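Local structure of N-acetylglucosamine 2-epimerase (Xylella fastidiosa, 3GT5) at residues F57-A62 / Y122-K127; D75-G80 / L126-K131. The protein is an N-acylglucosamine 2-epimerase family protein that probably isomerises an amino sugar or related sugar. All blocks are in the same frame, centred on the assembly; numbering follows the deposited sequence.

In the fold
Three helices of what is, by family, an (α/α)6 barrel meet here. In chain order they are helix 51-68, helix 71-88 and helix 112-127. Contact 1 joins the first to the last, whose short segments run nearly parallel. Contact 2 joins helix 71-88 to the turn that follows helix 112-127. Leu126 and Lys127 belong to both contacts, and the two centres lie about 6 Å apart. Contact 2 is farther from the centre of the chain, about 20 Å against 14 Å. Contact 1 is buried and contact 2 only partly so, and both hold together segments 45 or more residues apart in sequence.

Contact 1: residues F57-A62 / Y122-K127; sequences FVFNYA and YSCGLK
Cys124 SG lies against the side chain and CA of Phe59: it is 3.8 Å from Phe59 CD1 and 3.9 Å from Phe59 CA, with CB of the same residue slightly farther off. This is a sulfur-aromatic contact of oblique geometry, SG standing 5.0 Å from the centroid of the Phe59 ring and 64° off its normal. With the sulfur anti to its own carbonyl carbon (chi1 -71°), Cys124 reaches along the flank of helix 51-68 to the ring.

The rest of the contact is aliphatic. The methyl of Ala62 meets Cys124 CB at 3.6 Å, close packing for two carbons, while Val58 CG1 comes to the same CB more loosely, at 4.4 Å. Val58, Phe59 and Ala62 lie along one side of their helix, and Cys124 settles among them. Small residues suit this point, where the CA atoms of Ala62 and Cys124 are 5.9 Å apart; the axes of the two short segments run nearly parallel, at 24°. Such like-directed helices are what an (α/α)6 barrel places within one layer. Around the seam, Tyr377 meets the Phe59 ring edge-to-face, and Val77 and Val128 touch Ala62.

No hydrogen bond joins the two segments; backbone polar groups here are used within their own helices, as Ala62 N is by Val58 O. The contact probably rests on burial of apolar surface and on dispersion, the polarisable sulfur included, with little directional bonding.

Contact 2: residues D75-G80 / L126-K131; sequences DAVHHG and LKVGIK
A Schellman motif ends helix 112-127 and brings Val128 and Ile130 against Val77 and His78 of helix 71-88. Gly129 is its C-prime residue: Gly129 N bonds to Leu126 O at 2.9 Å, and Ile130 N turns back to Gly125 O. Its positive phi of 101° would press a side chain against the preceding carbonyl oxygen, so glycine fits the turn.

Beyond it, Ile130 lays its terminal methyl over one face of the His78 imidazole. CD1 is 3.7 Å from the ring centroid and 17° off the normal, a CH-pi contact, with CE1 of His78 the nearest carbon at 3.6 Å. The two side chains pass each other in opposite directions: chi1 of Ile130 (-61°) turns CG1 toward the ring, and the extended chi2 carries CD1 over its face.

In the (α/α)6 barrel expected of this family, loops link successive helices; here the one between helix 112-127 and helix 133-147 packs on helix 71-88. Trp136 of helix 133-147 also touches Ile130. Val77 and Val128 meet tip to tip, CG1 of the former 3.9 Å from CG2 of the latter, and branched aliphatic chains suit this apolar patch beside the more exposed histidine. The imidazole's rotation is steadied by a hydrogen bond from ND1 to Leu74 O, one turn earlier in its own helix, which helps keep the ring face turned to the Ile130 methyl.

Contact 1: residues F57-A62 / Y122-K127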
loop_
_atom_site.group_PDB
_atom_site.type_symbol
_atom_site.label_atom_id
_atom_site.label_comp_id
_atom_site.label_asym_id
_atom_site.label_seq_id
_atom_site.Cartn_x
_atom_site.Cartn_y
_atom_site.Cartn_z
ATOM N N PHE A 57 5.549 -4.911 -7.907
ATOM C CA PHE A 57 5.985 -4.652 -9.296
ATOM C C PHE A 57 4.966 -5.156 -10.329
ATOM O O PHE A 57 4.833 -4.578 -11.387
ATOM C CB PHE A 57 7.317 -5.292 -9.607
ATOM C CG PHE A 57 8.511 -4.423 -9.324
ATOM C CD1 PHE A 57 8.718 -3.242 -10.027
ATOM C CD2 PHE A 57 9.469 -4.834 -8.410
ATOM C CE1 PHE A 57 9.846 -2.454 -9.771
ATOM C CE2 PHE A 57 10.608 -4.049 -8.156
ATOM C CZ PHE A 57 10.781 -2.863 -8.849
ATOM N N VAL A 58 4.243 -6.236 -10.032
ATOM C CA VAL A 58 3.128 -6.646 -10.908
ATOM C C VAL A 58 2.059 -5.555 -10.971
ATOM O O VAL A 58 1.571 -5.220 -12.042
ATOM C CB VAL A 58 2.505 -7.950 -10.414
ATOM C CG1 VAL A 58 1.154 -8.281 -11.118
ATOM C CG2 VAL A 58 3.466 -9.083 -10.584
ATOM N N PHE A 59 1.697 -4.967 -9.830
ATOM C CA PHE A 59 0.784 -3.815 -9.813
ATOM C C PHE A 59 1.320 -2.655 -10.691
ATOM O O PHE A 59 0.563 -2.122 -11.503
ATOM C CB PHE A 59 0.509 -3.363 -8.347
ATOM C CG PHE A 59 -0.228 -2.080 -8.215
ATOM C CD1 PHE A 59 -1.586 -2.084 -7.957
ATOM C CD2 PHE A 59 0.445 -0.856 -8.283
ATOM C CE1 PHE A 59 -2.285 -0.894 -7.788
ATOM C CE2 PHE A 59 -0.264 0.368 -8.131
ATOM C CZ PHE A 59 -1.631 0.328 -7.874
ATOM N N ASN A 60 2.583 -2.252 -10.483
ATOM C CA ASN A 60 3.242 -1.130 -11.191
ATOM C C ASN A 60 2.964 -1.320 -12.683
ATOM O O ASN A 60 2.501 -0.424 -13.384
ATOM C CB ASN A 60 4.775 -1.188 -11.086
ATOM C CG ASN A 60 5.374 -0.641 -9.795
ATOM O OD1 ASN A 60 4.681 -0.382 -8.802
ATOM N ND2 ASN A 60 6.729 -0.421 -9.832
ATOM N N TYR A 61 3.291 -2.498 -13.162
ATOM C CA TYR A 61 3.274 -2.695 -14.614
ATOM C C TYR A 61 1.860 -2.890 -15.128
ATOM O O TYR A 61 1.538 -2.421 -16.243
ATOM C CB TYR A 61 4.145 -3.875 -14.972
ATOM C CG TYR A 61 5.640 -3.587 -15.106
ATOM C CD1 TYR A 61 6.121 -2.924 -16.221
ATOM C CD2 TYR A 61 6.555 -4.041 -14.164
ATOM C CE1 TYR A 61 7.447 -2.655 -16.375
ATOM C CE2 TYR A 61 7.908 -3.819 -14.311
ATOM C CZ TYR A 61 8.343 -3.100 -15.433
ATOM O OH TYR A 61 9.688 -2.887 -15.667
ATOM N N ALA A 62 1.004 -3.573 -14.353
ATOM C CA ALA A 62 -0.415 -3.715 -14.755
ATOM C C ALA A 62 -1.132 -2.401 -14.863
ATOM O O ALA A 62 -1.782 -2.160 -15.847
ATOM C CB ALA A 62 -1.169 -4.656 -13.832
ATOM N N TYR A 122 -2.756 -10.768 -8.310
ATOM C CA TYR A 122 -3.629 -11.623 -9.145
ATOM C C TYR A 122 -4.810 -10.822 -9.714
ATOM O O TYR A 122 -5.218 -11.058 -10.874
ATOM C CB TYR A 122 -4.128 -12.838 -8.347
ATOM C CG TYR A 122 -3.070 -13.864 -7.974
ATOM C CD1 TYR A 122 -1.870 -14.020 -8.701
ATOM C CD2 TYR A 122 -3.284 -14.749 -6.910
ATOM C CE1 TYR A 122 -0.910 -14.947 -8.338
ATOM C CE2 TYR A 122 -2.334 -15.726 -6.582
ATOM C CZ TYR A 122 -1.158 -15.828 -7.308
ATOM O OH TYR A 122 -0.206 -16.767 -6.972
ATOM N N SER A 123 -5.360 -9.881 -8.935
ATOM C CA SER A 123 -6.475 -9.033 -9.416
ATOM C C SER A 123 -5.990 -8.166 -10.588
ATOM O O SER A 123 -6.689 -8.032 -11.608
ATOM C CB SER A 123 -6.996 -8.132 -8.304
ATOM O OG SER A 123 -7.479 -8.950 -7.293
ATOM N N CYS A 124 -4.781 -7.630 -10.448
ATOM C CA CYS A 124 -4.144 -6.920 -11.561
ATOM C C CYS A 124 -3.977 -7.812 -12.796
ATOM O O CYS A 124 -4.253 -7.347 -13.928
ATOM C CB CYS A 124 -2.789 -6.357 -11.162
ATOM S SG CYS A 124 -2.924 -4.968 -10.042
ATOM N N GLY A 125 -3.549 -9.059 -12.603
ATOM C CA GLY A 125 -3.440 -10.022 -13.694
ATOM C C GLY A 125 -4.751 -10.217 -14.443
ATOM O O GLY A 125 -4.758 -10.250 -15.695
ATOM N N LEU A 126 -5.864 -10.358 -13.720
ATOM C CA LEU A 126 -7.165 -10.503 -14.377
ATOM C C LEU A 126 -7.561 -9.212 -15.123
ATOM O O LEU A 126 -8.095 -9.289 -16.240
ATOM C CB LEU A 126 -8.238 -10.924 -13.347
ATOM C CG LEU A 126 -9.642 -11.236 -13.847
ATOM C CD1 LEU A 126 -9.593 -12.335 -14.933
ATOM C CD2 LEU A 126 -10.533 -11.625 -12.695
ATOM N N LYS A 127 -7.296 -8.039 -14.526
ATOM C CA LYS A 127 -7.594 -6.769 -15.154
ATOM C C LYS A 127 -6.934 -6.614 -16.511
ATOM O O LYS A 127 -7.503 -5.933 -17.356
ATOM C CB LYS A 127 -7.165 -5.584 -14.280
ATOM C CG LYS A 127 -8.085 -5.308 -13.064
ATOM C CD LYS A 127 -7.667 -4.075 -12.243
ATOM C CE LYS A 127 -8.606 -3.898 -11.006
ATOM N NZ LYS A 127 -8.280 -2.673 -10.240
#

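Contact 2: residues D75-G80 / L126-K131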
loop_
_atom_site.group_PDB
_atom_site.type_symbol
_atom_site.label_atom_id
_atom_site.label_comp_id
_atom_site.label_asym_id
_atom_site.label_seq_id
_atom_site.Cartn_x
_atom_site.Cartn_y
_atom_site.Cartn_z
ATOM N N ASP A 75 4.051 -7.675 -20.998
ATOM C CA ASP A 75 5.056 -8.730 -20.868
ATOM C C ASP A 75 5.648 -8.840 -19.459
ATOM O O ASP A 75 5.898 -9.973 -18.959
ATOM C CB ASP A 75 6.217 -8.497 -21.833
ATOM C CG ASP A 75 5.813 -8.675 -23.279
ATOM O OD1 ASP A 75 4.755 -9.289 -23.532
ATOM O OD2 ASP A 75 6.587 -8.230 -24.164
ATOM N N ALA A 76 5.885 -7.675 -18.846
ATOM C CA ALA A 76 6.448 -7.623 -17.498
ATOM C C ALA A 76 5.443 -8.114 -16.455
ATOM O O ALA A 76 5.867 -8.730 -15.480
ATOM C CB ALA A 76 6.931 -6.198 -17.127
ATOM N N VAL A 77 4.152 -7.856 -16.647
ATOM C CA VAL A 77 3.090 -8.429 -15.761
ATOM C C VAL A 77 3.176 -9.964 -15.759
ATOM O O VAL A 77 3.198 -10.603 -14.676
ATOM C CB VAL A 77 1.653 -7.964 -16.176
ATOM C CG1 VAL A 77 0.533 -8.762 -15.428
ATOM C CG2 VAL A 77 1.462 -6.470 -15.941
ATOM N N HIS A 78 3.243 -10.565 -16.962
ATOM C CA HIS A 78 3.420 -12.044 -17.077
ATOM C C HIS A 78 4.701 -12.587 -16.398
ATOM O O HIS A 78 4.665 -13.540 -15.627
ATOM C CB HIS A 78 3.406 -12.478 -18.575
ATOM C CG HIS A 78 2.032 -12.522 -19.184
ATOM N ND1 HIS A 78 1.307 -11.394 -19.503
ATOM C CD2 HIS A 78 1.245 -13.573 -19.532
ATOM C CE1 HIS A 78 0.143 -11.746 -20.034
ATOM N NE2 HIS A 78 0.083 -13.062 -20.057
ATOM N N HIS A 79 5.830 -11.939 -16.656
ATOM C CA HIS A 79 7.085 -12.273 -16.038
ATOM C C HIS A 79 6.992 -12.228 -14.503
ATOM O O HIS A 79 7.456 -13.142 -13.822
ATOM C CB HIS A 79 8.150 -11.282 -16.577
ATOM C CG HIS A 79 9.532 -11.484 -16.053
ATOM N ND1 HIS A 79 10.426 -12.375 -16.629
ATOM C CD2 HIS A 79 10.223 -10.832 -15.086
ATOM C CE1 HIS A 79 11.578 -12.312 -15.981
ATOM N NE2 HIS A 79 11.487 -11.365 -15.052
ATOM N N GLY A 80 6.405 -11.139 -13.972
ATOM C CA GLY A 80 6.268 -10.967 -12.528
ATOM C C GLY A 80 5.358 -11.992 -11.892
ATOM O O GLY A 80 5.643 -12.501 -10.800
ATOM N N LEU A 126 -5.864 -10.358 -13.720
ATOM C CA LEU A 126 -7.165 -10.503 -14.377
ATOM C C LEU A 126 -7.561 -9.212 -15.123
ATOM O O LEU A 126 -8.095 -9.289 -16.240
ATOM C CB LEU A 126 -8.238 -10.924 -13.347
ATOM C CG LEU A 126 -9.642 -11.236 -13.847
ATOM C CD1 LEU A 126 -9.593 -12.335 -14.933
ATOM C CD2 LEU A 126 -10.533 -11.625 -12.695
ATOM N N LYS A 127 -7.296 -8.039 -14.526
ATOM C CA LYS A 127 -7.594 -6.769 -15.154
ATOM C C LYS A 127 -6.934 -6.614 -16.511
ATOM O O LYS A 127 -7.503 -5.933 -17.356
ATOM C CB LYS A 127 -7.165 -5.584 -14.280
ATOM C CG LYS A 127 -8.085 -5.308 -13.064
ATOM C CD LYS A 127 -7.667 -4.075 -12.243
ATOM C CE LYS A 127 -8.606 -3.898 -11.006
ATOM N NZ LYS A 127 -8.280 -2.673 -10.240
ATOM N N VAL A 128 -5.751 -7.194 -16.700
ATOM C CA VAL A 128 -5.007 -7.070 -17.978
ATOM C C VAL A 128 -5.329 -8.219 -18.923
ATOM O O VAL A 128 -4.746 -8.345 -19.986
ATOM C CB VAL A 128 -3.490 -6.862 -17.805
ATOM C CG1 VAL A 128 -3.218 -5.706 -16.857
ATOM C CG2 VAL A 128 -2.757 -8.157 -17.404
ATOM N N GLY A 129 -6.276 -9.050 -18.516
ATOM C CA GLY A 129 -6.864 -10.068 -19.404
ATOM C C GLY A 129 -6.328 -11.458 -19.197
ATOM O O GLY A 129 -6.601 -12.332 -20.011
ATOM N N ILE A 130 -5.598 -11.726 -18.107
ATOM C CA ILE A 130 -5.130 -13.102 -17.851
ATOM C C ILE A 130 -6.284 -13.882 -17.195
ATOM O O ILE A 130 -6.549 -13.751 -15.983
ATOM C CB ILE A 130 -3.854 -13.158 -17.000
ATOM C CG1 ILE A 130 -2.707 -12.433 -17.707
ATOM C CG2 ILE A 130 -3.451 -14.623 -16.703
ATOM C CD1 ILE A 130 -1.451 -12.262 -16.857
ATOM N N LYS A 131 -7.005 -14.679 -17.986
ATOM C CA LYS A 131 -8.272 -15.205 -17.471
ATOM C C LYS A 131 -8.055 -16.201 -16.325
ATOM O O LYS A 131 -8.876 -16.274 -15.407
ATOM C CB LYS A 131 -9.162 -15.787 -18.566
ATOM C CG LYS A 131 -9.948 -14.698 -19.355
ATOM C CD LYS A 131 -10.917 -15.349 -20.345
ATOM C CE LYS A 131 -11.332 -14.391 -21.448
ATOM N NZ LYS A 131 -12.350 -15.055 -22.315
#